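Local coordinates for protein (S)-2-haloacid dehalogenase 4A (Burkholderia cepacia, PDB 2NO4) that catalyses the hydrolytic dehalogenation of short-chain (S)-2-haloalkanoic acids, giving (R)-2-hydroxyalkanoic acids with inversion of configuration, at residues B[165-170]-B[195-200]. Numbering follows the deposited sequence.
Sequences RIYQFA and GKFGFN
The backbone carbonyl oxygen Tyr167 O is met by two phenylalanine rings: Phe199 CZ lies 3.4 Å from Tyr167 O, and Phe197 CE2 stands a little farther off. No hydrogen bond crosses between 165-170 and 195-200; the contact illustrates how aromatic rings at and just after the end of one helix, 188-197, can pack on both the backbone and the side chains of another, 164-174. Tyr167 CB sits over one face of Phe197 in a CH-pi contact, 3.7 Å from the centroid of the Phe197 ring and displaced toward the CD2 side of its rim. Gln168 N lies over the same face, while Gln168 CB approaches Phe197 CE1 at 3.8 Å. Phe197 reaches across with CG anti to its backbone N (chi1 178°), and the side chains of Phe197 and Tyr167 run antiparallel past one another. Beside it, the Phe199 ring stands nearly perpendicular to that of Tyr167, the planes turned by 86°. Tyr167 CD1 comes 3.8 Å from Phe199 CE2. At the edge of the Phe199 ring, Ala170 CB adds a looser apolar touch, 4.2 Å from Phe199 CZ. The two phenylalanines also pack together, Phe197 CD2 resting over one face of Phe199. Between them the chain turns at Gly198, whose positive phi makes it the C-prime residue of the Schellman motif closing helix 188-197. The Tyr167 ring extends beyond the phenylalanines; its OH is hydrogen-bonded to Asp190 OD1, and its side chain also lies close to that of Lys161. Tyr167, Lys161 and the region holding Asp190 are inferred to matter for catalysis. The contact thus joins helices 164-174 and 188-197, each followed by a strand of the parallel sheet, in the Rossmann-like fold of the HAD superfamily.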
# COMPACT_ATOMS: atom_id res chain seq x y z
N ARG B 165 -15.65 8.20 1.06
CA ARG B 165 -16.83 7.87 1.88
C ARG B 165 -16.54 7.83 3.38
O ARG B 165 -17.44 8.13 4.16
CB ARG B 165 -17.53 6.56 1.45
CG ARG B 165 -18.06 6.58 0.00
CD ARG B 165 -17.19 5.66 -0.84
NE ARG B 165 -17.90 4.46 -1.10
CZ ARG B 165 -17.43 3.32 -1.59
NH1 ARG B 165 -16.14 3.06 -1.85
NH2 ARG B 165 -18.33 2.38 -1.78
N ILE B 166 -15.31 7.48 3.78
CA ILE B 166 -14.97 7.49 5.20
C ILE B 166 -14.87 8.89 5.83
O ILE B 166 -15.30 9.09 6.97
CB ILE B 166 -13.76 6.59 5.57
CG1 ILE B 166 -13.71 6.39 7.10
CG2 ILE B 166 -12.45 7.19 5.02
CD1 ILE B 166 -12.56 5.48 7.61
N TYR B 167 -14.31 9.86 5.09
CA TYR B 167 -14.29 11.25 5.51
C TYR B 167 -15.71 11.84 5.54
O TYR B 167 -16.05 12.61 6.44
CB TYR B 167 -13.33 12.09 4.62
CG TYR B 167 -11.94 11.45 4.56
CD1 TYR B 167 -11.14 11.39 5.72
CD2 TYR B 167 -11.46 10.88 3.38
CE1 TYR B 167 -9.87 10.79 5.70
CE2 TYR B 167 -10.17 10.26 3.35
CZ TYR B 167 -9.39 10.24 4.52
OH TYR B 167 -8.15 9.64 4.55
N GLN B 168 -16.54 11.46 4.56
CA GLN B 168 -17.95 11.88 4.50
C GLN B 168 -18.74 11.36 5.70
O GLN B 168 -19.54 12.09 6.28
CB GLN B 168 -18.62 11.42 3.19
CG GLN B 168 -20.08 11.89 3.00
CD GLN B 168 -20.18 13.40 2.98
OE1 GLN B 168 -20.86 14.00 3.79
NE2 GLN B 168 -19.49 14.03 2.06
N PHE B 169 -18.50 10.10 6.07
CA PHE B 169 -19.05 9.49 7.29
C PHE B 169 -18.82 10.35 8.55
O PHE B 169 -19.73 10.51 9.37
CB PHE B 169 -18.47 8.06 7.47
CG PHE B 169 -19.00 7.33 8.69
CD1 PHE B 169 -20.33 6.89 8.75
CD2 PHE B 169 -18.16 7.04 9.77
CE1 PHE B 169 -20.81 6.18 9.90
CE2 PHE B 169 -18.64 6.35 10.90
CZ PHE B 169 -19.96 5.92 10.96
N ALA B 170 -17.60 10.89 8.71
CA ALA B 170 -17.26 11.80 9.81
C ALA B 170 -18.11 13.08 9.78
O ALA B 170 -18.61 13.52 10.81
CB ALA B 170 -15.71 12.14 9.79
N GLY B 195 -7.55 15.79 2.58
CA GLY B 195 -7.33 17.10 1.92
C GLY B 195 -8.09 17.17 0.61
O GLY B 195 -8.81 18.16 0.33
N LYS B 196 -7.96 16.11 -0.19
CA LYS B 196 -8.76 16.02 -1.43
C LYS B 196 -10.26 16.03 -1.16
O LYS B 196 -11.00 16.70 -1.87
CB LYS B 196 -8.39 14.81 -2.27
CG LYS B 196 -8.92 14.95 -3.70
CD LYS B 196 -8.58 13.77 -4.51
CE LYS B 196 -9.64 13.62 -5.59
NZ LYS B 196 -9.43 14.68 -6.60
N PHE B 197 -10.71 15.33 -0.14
CA PHE B 197 -12.10 15.40 0.31
C PHE B 197 -12.54 16.83 0.70
O PHE B 197 -13.71 17.22 0.47
CB PHE B 197 -12.36 14.41 1.47
CG PHE B 197 -13.76 14.47 2.01
CD1 PHE B 197 -14.80 13.84 1.32
CD2 PHE B 197 -14.04 15.17 3.18
CE1 PHE B 197 -16.13 13.91 1.77
CE2 PHE B 197 -15.35 15.24 3.67
CZ PHE B 197 -16.41 14.62 2.95
N GLY B 198 -11.64 17.61 1.29
CA GLY B 198 -11.99 18.98 1.68
C GLY B 198 -11.77 19.39 3.14
O GLY B 198 -12.07 20.54 3.50
N PHE B 199 -11.28 18.48 3.99
CA PHE B 199 -10.93 18.87 5.38
C PHE B 199 -9.72 19.78 5.36
O PHE B 199 -8.95 19.72 4.43
CB PHE B 199 -10.54 17.67 6.23
CG PHE B 199 -11.68 16.75 6.57
CD1 PHE B 199 -13.01 17.16 6.51
CD2 PHE B 199 -11.39 15.45 6.99
CE1 PHE B 199 -14.07 16.27 6.87
CE2 PHE B 199 -12.42 14.55 7.36
CZ PHE B 199 -13.78 14.98 7.31
N ASN B 200 -9.57 20.63 6.39
CA ASN B 200 -8.34 21.42 6.59
C ASN B 200 -7.29 20.52 7.24
O ASN B 200 -7.46 20.07 8.38
CB ASN B 200 -8.62 22.66 7.46
CG ASN B 200 -9.71 23.55 6.85
OD1 ASN B 200 -9.46 24.25 5.87
ND2 ASN B 200 -10.92 23.50 7.42